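PDB 6ECI: pyridoxamine 5'-phosphate oxidase-related, FMN-binding protein, which binds flavin-adenine dinucleotide (FAD) and, as an FAD-sequestering protein of the flavin/deazaflavin-dependent oxidoreductase family, protects mycobacteria against hypoxic and oxidative stress. Local coordinates for the interface of chains A and B. Coordinates in Å, arbitrary orientation; residue numbers count along the deposited sequence, not the author numbering. Chains: chain A/B, Pyridoxamine 5'-phosphate oxidase-related, FMN-binding protein.

Contact 1: the interface of chains A and B. Residues chain A 25-27, 30-32; chain B 25, 27, 32, 66.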
ATOM      1  N   VAL A  25       2.770  -0.852   7.520  1.00 18.32           N
ATOM      2  CA  VAL A  25       1.799  -1.895   7.838  1.00 16.58           C
ATOM      3  C   VAL A  25       2.259  -2.601   9.108  1.00 22.05           C
ATOM      4  O   VAL A  25       3.307  -3.261   9.113  1.00 21.06           O
ATOM      5  CB  VAL A  25       1.614  -2.896   6.690  1.00 17.40           C
ATOM      6  CG1 VAL A  25       0.636  -3.989   7.095  1.00 20.61           C
ATOM      7  CG2 VAL A  25       1.118  -2.187   5.445  1.00 17.44           C
ATOM      8  N   THR A  26       1.480  -2.467  10.177  1.00 19.38           N
ATOM      9  CA  THR A  26       1.733  -3.123  11.453  1.00 26.41           C
ATOM     10  C   THR A  26       0.798  -4.315  11.618  1.00 22.35           C
ATOM     11  O   THR A  26      -0.262  -4.387  10.998  1.00 23.70           O
ATOM     12  CB  THR A  26       1.544  -2.139  12.609  1.00 27.60           C
ATOM     13  OG1 THR A  26       0.204  -1.632  12.589  1.00 29.14           O
ATOM     14  CG2 THR A  26       2.521  -0.974  12.485  1.00 21.72           C
ATOM     15  N   THR A  27       1.199  -5.258  12.471  1.00 28.52           N
ATOM     16  CA  THR A  27       0.456  -6.508  12.588  1.00 29.40           C
ATOM     17  C   THR A  27       0.529  -7.054  14.005  1.00 29.38           C
ATOM     18  O   THR A  27       1.620  -7.189  14.566  1.00 40.34           O
ATOM     19  CB  THR A  27       0.996  -7.550  11.604  1.00 29.51           C
ATOM     20  OG1 THR A  27       0.997  -6.997  10.283  1.00 36.36           O
ATOM     21  CG2 THR A  27       0.135  -8.801  11.627  1.00 30.07           C
ATOM     22  N   ASN A  30      -3.627 -11.592  14.302  1.00 51.42           N
ATOM     23  CA  ASN A  30      -4.282 -11.737  13.006  1.00 46.06           C
ATOM     24  C   ASN A  30      -4.961 -10.447  12.562  1.00 48.89           C
ATOM     25  O   ASN A  30      -5.788 -10.473  11.643  1.00 50.39           O
ATOM     26  CB  ASN A  30      -5.295 -12.884  13.035  1.00 58.75           C
ATOM     27  CG  ASN A  30      -4.714 -14.187  12.524  1.00 55.31           C
ATOM     28  OD1 ASN A  30      -4.087 -14.228  11.465  1.00 55.73           O
ATOM     29  ND2 ASN A  30      -4.916 -15.260  13.279  1.00 71.27           N
ATOM     30  N   THR A  31      -4.631  -9.322  13.191  1.00 47.99           N
ATOM     31  CA  THR A  31      -5.210  -8.026  12.866  1.00 54.93           C
ATOM     32  C   THR A  31      -4.085  -7.078  12.472  1.00 53.27           C
ATOM     33  O   THR A  31      -3.132  -6.890  13.237  1.00 49.22           O
ATOM     34  CB  THR A  31      -6.002  -7.464  14.049  1.00 60.79           C
ATOM     35  OG1 THR A  31      -5.123  -7.262  15.164  1.00 65.93           O
ATOM     36  CG2 THR A  31      -7.110  -8.430  14.455  1.00 48.75           C
ATOM     37  N   SER A  32      -4.194  -6.487  11.286  1.00 38.66           N
ATOM     38  CA  SER A  32      -3.159  -5.614  10.757  1.00 30.85           C
ATOM     39  C   SER A  32      -3.729  -4.239  10.440  1.00 28.81           C
ATOM     40  O   SER A  32      -4.922  -4.089  10.160  1.00 24.40           O
ATOM     41  CB  SER A  32      -2.519  -6.208   9.501  1.00 26.23           C
ATOM     42  OG  SER A  32      -3.331  -5.979   8.366  1.00 31.98           O
TER
ATOM     43  N   VAL B  25      -3.774  -6.108   1.480  1.00 13.69           N
ATOM     44  CA  VAL B  25      -2.979  -6.471   2.648  1.00 20.17           C
ATOM     45  C   VAL B  25      -3.639  -7.675   3.304  1.00 18.45           C
ATOM     46  O   VAL B  25      -4.802  -7.602   3.720  1.00 17.85           O
ATOM     47  CB  VAL B  25      -2.844  -5.302   3.639  1.00 25.41           C
ATOM     48  CG1 VAL B  25      -2.133  -5.753   4.907  1.00 15.15           C
ATOM     49  CG2 VAL B  25      -2.097  -4.145   2.994  1.00 23.63           C
ATOM     50  N   THR B  27      -3.223 -11.008   6.188  1.00 30.80           N
ATOM     51  CA  THR B  27      -2.647 -11.229   7.508  1.00 44.12           C
ATOM     52  C   THR B  27      -2.837 -12.675   7.938  1.00 36.75           C
ATOM     53  O   THR B  27      -3.951 -13.204   7.871  1.00 38.42           O
ATOM     54  CB  THR B  27      -3.279 -10.292   8.539  1.00 37.48           C
ATOM     55  OG1 THR B  27      -3.151  -8.938   8.089  1.00 33.78           O
ATOM     56  CG2 THR B  27      -2.596 -10.446   9.884  1.00 33.80           C
ATOM     57  N   SER B  32       2.139 -10.039   8.076  1.00 37.24           N
ATOM     58  CA  SER B  32       1.344  -9.520   6.978  1.00 30.62           C
ATOM     59  C   SER B  32       2.078  -9.682   5.656  1.00 26.04           C
ATOM     60  O   SER B  32       3.304  -9.801   5.602  1.00 27.71           O
ATOM     61  CB  SER B  32       1.009  -8.045   7.206  1.00 30.89           C
ATOM     62  OG  SER B  32       0.150  -7.886   8.320  1.00 43.29           O
ATOM     63  N   LEU B  66      -7.310  -6.293   3.769  1.00 22.97           N
ATOM     64  CA  LEU B  66      -7.300  -4.840   3.717  1.00 19.75           C
ATOM     65  C   LEU B  66      -7.051  -4.390   2.285  1.00 18.23           C
ATOM     66  O   LEU B  66      -6.232  -4.978   1.573  1.00 17.65           O
ATOM     67  CB  LEU B  66      -6.219  -4.264   4.633  1.00 22.60           C
ATOM     68  CG  LEU B  66      -6.541  -4.193   6.121  1.00 28.78           C
ATOM     69  CD1 LEU B  66      -5.332  -3.724   6.903  1.00 27.68           C
ATOM     70  CD2 LEU B  66      -7.694  -3.249   6.323  1.00 36.83           C
TER
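The hairpin formed by strands 21-28 and 31-41 of the split-barrel fold, typical of the pyridoxamine 5'-phosphate oxidase family, meets its two-fold mate here, with A:Ser32 against B:Thr27 and A:Val25 against B:Val25. The hydroxyl OG of A:Ser32 donates to the hydroxyl OG1 of B:Thr27 at 3.0 Å. It is directed there by a first torsion of 80°, which sets OG between the backbone N and the carbonyl carbon. The twin pair, B:Ser32 OG and A:Thr27 OG1, is modelled too close together to be relied on, and whether the two serines really differ in their arrangement is doubtful. Both threonines keep CG2 anti to the backbone N, and these methyls meet tip to tip, the two CG2 atoms of A:Thr27 and B:Thr27 being 3.6 Å apart. Further from the hairpin turn, the CG1 methyls of A:Val25 and B:Val25 likewise point at each other, at 3.9 Å. B:Ser32 CB packs beside the same branch of A:Val25, 4.1 Å from CG1. From strand 64-72, B:Leu66 brings its CD1 methyl to 3.4 Å from A:Ser32 OG, placing an apolar group next to the serine hydroxyl. At the turn of the hairpin, A:Asn30, which is poorly ordered, lends mainly its backbone to the methyl of B:Thr27.

Contact 2: the interface of chains A and B. Residues chain A 21, 23, 34, 36, 68, 70; chain B 23, 68, 70, 79.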
ATOM      1  N   LEU A  21       5.293   9.000  -1.265  1.00 18.94           N
ATOM      2  CA  LEU A  21       4.237   8.473  -0.411  1.00 14.98           C
ATOM      3  C   LEU A  21       4.312   6.953  -0.352  1.00 20.61           C
ATOM      4  O   LEU A  21       4.432   6.291  -1.388  1.00 21.40           O
ATOM      5  CB  LEU A  21       2.862   8.920  -0.916  1.00 17.58           C
ATOM      6  CG  LEU A  21       1.680   8.790   0.043  1.00 22.30           C
ATOM      7  CD1 LEU A  21       1.832   9.738   1.216  1.00 25.17           C
ATOM      8  CD2 LEU A  21       0.378   9.055  -0.692  1.00 27.56           C
ATOM      9  N   ARG A  23       3.370   3.356   2.642  1.00 20.02           N
ATOM     10  CA  ARG A  23       2.499   2.872   3.707  1.00 14.86           C
ATOM     11  C   ARG A  23       3.274   2.005   4.688  1.00 19.83           C
ATOM     12  O   ARG A  23       4.011   1.099   4.281  1.00 18.76           O
ATOM     13  CB  ARG A  23       1.318   2.076   3.142  1.00 13.80           C
ATOM     14  CG  ARG A  23       0.431   2.858   2.192  1.00 22.52           C
ATOM     15  CD  ARG A  23       0.850   2.654   0.743  1.00 15.07           C
ATOM     16  NE  ARG A  23       0.480   3.793  -0.094  1.00 30.82           N
ATOM     17  CZ  ARG A  23       1.085   4.106  -1.235  1.00 30.35           C
ATOM     18  NH1 ARG A  23       0.692   5.162  -1.935  1.00 24.18           N
ATOM     19  NH2 ARG A  23       2.087   3.361  -1.679  1.00 15.71           N
ATOM     20  N   ILE A  34      -2.696  -0.334   8.389  1.00 16.25           N
ATOM     21  CA  ILE A  34      -1.880   0.291   7.358  1.00 21.30           C
ATOM     22  C   ILE A  34      -1.926   1.801   7.549  1.00 17.77           C
ATOM     23  O   ILE A  34      -2.993   2.374   7.793  1.00 20.02           O
ATOM     24  CB  ILE A  34      -2.341  -0.126   5.941  1.00 24.36           C
ATOM     25  CG1 ILE A  34      -1.629   0.700   4.870  1.00 29.39           C
ATOM     26  CG2 ILE A  34      -3.849  -0.029   5.803  1.00 16.87           C
ATOM     27  CD1 ILE A  34      -1.733   0.100   3.488  1.00 39.53           C
ATOM     28  N   PRO A  36      -0.605   5.313   5.734  1.00 21.20           N
ATOM     29  CA  PRO A  36       0.093   6.094   4.707  1.00 19.29           C
ATOM     30  C   PRO A  36       1.003   7.129   5.351  1.00 17.68           C
ATOM     31  O   PRO A  36       0.613   7.819   6.294  1.00 22.75           O
ATOM     32  CB  PRO A  36      -1.046   6.749   3.918  1.00 16.45           C
ATOM     33  CG  PRO A  36      -2.254   5.961   4.258  1.00 22.91           C
ATOM     34  CD  PRO A  36      -2.064   5.452   5.641  1.00 14.10           C
ATOM     35  N   GLU A  68       5.922  -0.105   2.210  1.00 17.23           N
ATOM     36  CA  GLU A  68       5.619  -0.361   0.813  1.00 12.42           C
ATOM     37  C   GLU A  68       5.460   0.958   0.077  1.00 15.64           C
ATOM     38  O   GLU A  68       4.907   1.919   0.620  1.00 17.09           O
ATOM     39  CB  GLU A  68       4.346  -1.200   0.665  1.00 10.95           C
ATOM     40  CG  GLU A  68       4.177  -1.834  -0.702  1.00 20.51           C
ATOM     41  CD  GLU A  68       3.421  -0.947  -1.678  1.00 19.68           C
ATOM     42  OE1 GLU A  68       2.943   0.135  -1.272  1.00 13.33           O
ATOM     43  OE2 GLU A  68       3.303  -1.338  -2.859  1.00 25.27           O
ATOM     44  N   ASP A  70       5.105   2.272  -4.387  1.00 11.71           N
ATOM     45  CA  ASP A  70       5.001   1.781  -5.753  1.00 12.55           C
ATOM     46  C   ASP A  70       4.709   2.942  -6.690  1.00 15.98           C
ATOM     47  O   ASP A  70       4.492   4.079  -6.264  1.00 18.37           O
ATOM     48  CB  ASP A  70       3.924   0.697  -5.874  1.00 14.25           C
ATOM     49  CG  ASP A  70       2.588   1.132  -5.305  1.00 15.29           C
ATOM     50  OD1 ASP A  70       2.100   2.225  -5.670  1.00 18.04           O
ATOM     51  OD2 ASP A  70       2.016   0.377  -4.492  1.00 19.62           O
TER
ATOM     52  N   ARG B  23      -3.499  -1.560  -3.024  1.00 18.16           N
ATOM     53  CA  ARG B  23      -2.743  -2.632  -2.391  1.00 16.23           C
ATOM     54  C   ARG B  23      -3.654  -3.491  -1.529  1.00 18.98           C
ATOM     55  O   ARG B  23      -4.391  -2.968  -0.687  1.00 17.39           O
ATOM     56  CB  ARG B  23      -1.603  -2.060  -1.545  1.00 16.88           C
ATOM     57  CG  ARG B  23      -0.530  -1.365  -2.366  1.00 31.55           C
ATOM     58  CD  ARG B  23      -0.078  -0.076  -1.717  1.00 26.73           C
ATOM     59  NE  ARG B  23      -1.044   1.006  -1.861  1.00 44.90           N
ATOM     60  CZ  ARG B  23      -1.029   1.899  -2.846  1.00 22.90           C
ATOM     61  NH1 ARG B  23      -0.100   1.840  -3.791  1.00 14.95           N
ATOM     62  NH2 ARG B  23      -1.946   2.855  -2.884  1.00 24.40           N
ATOM     63  N   GLU B  68      -6.150  -0.685   0.299  1.00 13.29           N
ATOM     64  CA  GLU B  68      -5.804   0.711   0.494  1.00 19.87           C
ATOM     65  C   GLU B  68      -5.365   1.317  -0.829  1.00 17.11           C
ATOM     66  O   GLU B  68      -4.790   0.642  -1.686  1.00 18.92           O
ATOM     67  CB  GLU B  68      -4.701   0.874   1.547  1.00 16.48           C
ATOM     68  CG  GLU B  68      -4.496   2.300   2.011  1.00 16.90           C
ATOM     69  CD  GLU B  68      -3.422   3.020   1.224  1.00 19.39           C
ATOM     70  OE1 GLU B  68      -2.724   2.358   0.429  1.00 19.57           O
ATOM     71  OE2 GLU B  68      -3.277   4.248   1.405  1.00 15.44           O
ATOM     72  N   ASP B  70      -4.234   5.628  -2.207  1.00 17.89           N
ATOM     73  CA  ASP B  70      -4.032   6.997  -1.757  1.00 18.77           C
ATOM     74  C   ASP B  70      -3.535   7.843  -2.921  1.00 17.88           C
ATOM     75  O   ASP B  70      -3.292   7.343  -4.022  1.00 21.45           O
ATOM     76  CB  ASP B  70      -3.061   7.048  -0.571  1.00 16.86           C
ATOM     77  CG  ASP B  70      -1.766   6.304  -0.835  1.00 14.21           C
ATOM     78  OD1 ASP B  70      -1.173   6.496  -1.916  1.00 23.75           O
ATOM     79  OD2 ASP B  70      -1.326   5.540   0.049  1.00 16.94           O
ATOM     80  N   SER B  79      -6.238   9.208   1.758  1.00 19.55           N
ATOM     81  CA  SER B  79      -6.120   7.765   1.646  1.00 21.23           C
ATOM     82  C   SER B  79      -7.441   7.131   2.046  1.00 21.58           C
ATOM     83  O   SER B  79      -8.197   7.687   2.846  1.00 25.00           O
ATOM     84  CB  SER B  79      -4.984   7.211   2.507  1.00 22.32           C
ATOM     85  OG  SER B  79      -5.290   7.317   3.883  1.00 17.51           O
TER
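The carboxylate oxygen OD2 of B:Asp70 accepts a hydrogen bond from NE of A:Arg23 at 2.5 Å, through its syn lone pair and in the guanidinium plane, while NH1 of the same arginine approaches it to 2.9 Å. Carboxylate and guanidinium meet tip to tip and nearly coplanar, 14° apart, in a salt bridge. The twin bridge is built differently: B:Arg23, bent at both chi2 and chi3, presents NH1 to OD2 of A:Asp70 at 2.7 Å, again in plane and toward the syn lone pair. Between these bridges the two guanidinium groups stack almost parallel, each CZ over the centre of the other, with A:Arg23 CZ and B:Arg23 CZ 3.5 Å apart. This pairing of like charges is presumably offset by the surrounding carboxylates. From its own chain, B:Glu68 OE1 takes the NE hydrogen of B:Arg23 at 3.1 Å, nearly along the C-O axis and tilted 20° from the guanidinium plane, which should steady that arginine. The same OE1 forms a longer salt bridge with A:Arg23 NE, at 3.5 Å. Apolar groups border the charged cluster: A:Ile34 lays CD1 against CB of B:Glu68 at 3.6 Å, and the ring CG of A:Pro36 rests on CB of B:Ser79. A:Pro36 and B:Ser79 are both FAD-binding residues, so this charged network joins the subunits of the deposited dimer beside flavin-binding elements from both chains.

Contact 1 and contact 2 are neighbouring parts of one two-fold symmetric interface, their C-alpha centres about 13 Å apart. Strands 21-28, 31-41 and 64-72 run through both: A:Val25, A:Ser32 and B:Leu66 serve contact 1, while A:Arg23, A:Ile34 and B:Glu68 serve contact 2, two positions away along the same strands. The character changes along the interface, from small hydroxyls and methyls to paired arginines and carboxylates. Together they join the two chains through side chains of facing strands, and contact 2 brings the FAD-binding residues A:Pro36 and B:Ser79 side by side, so the dimer may help to shape the flavin sites.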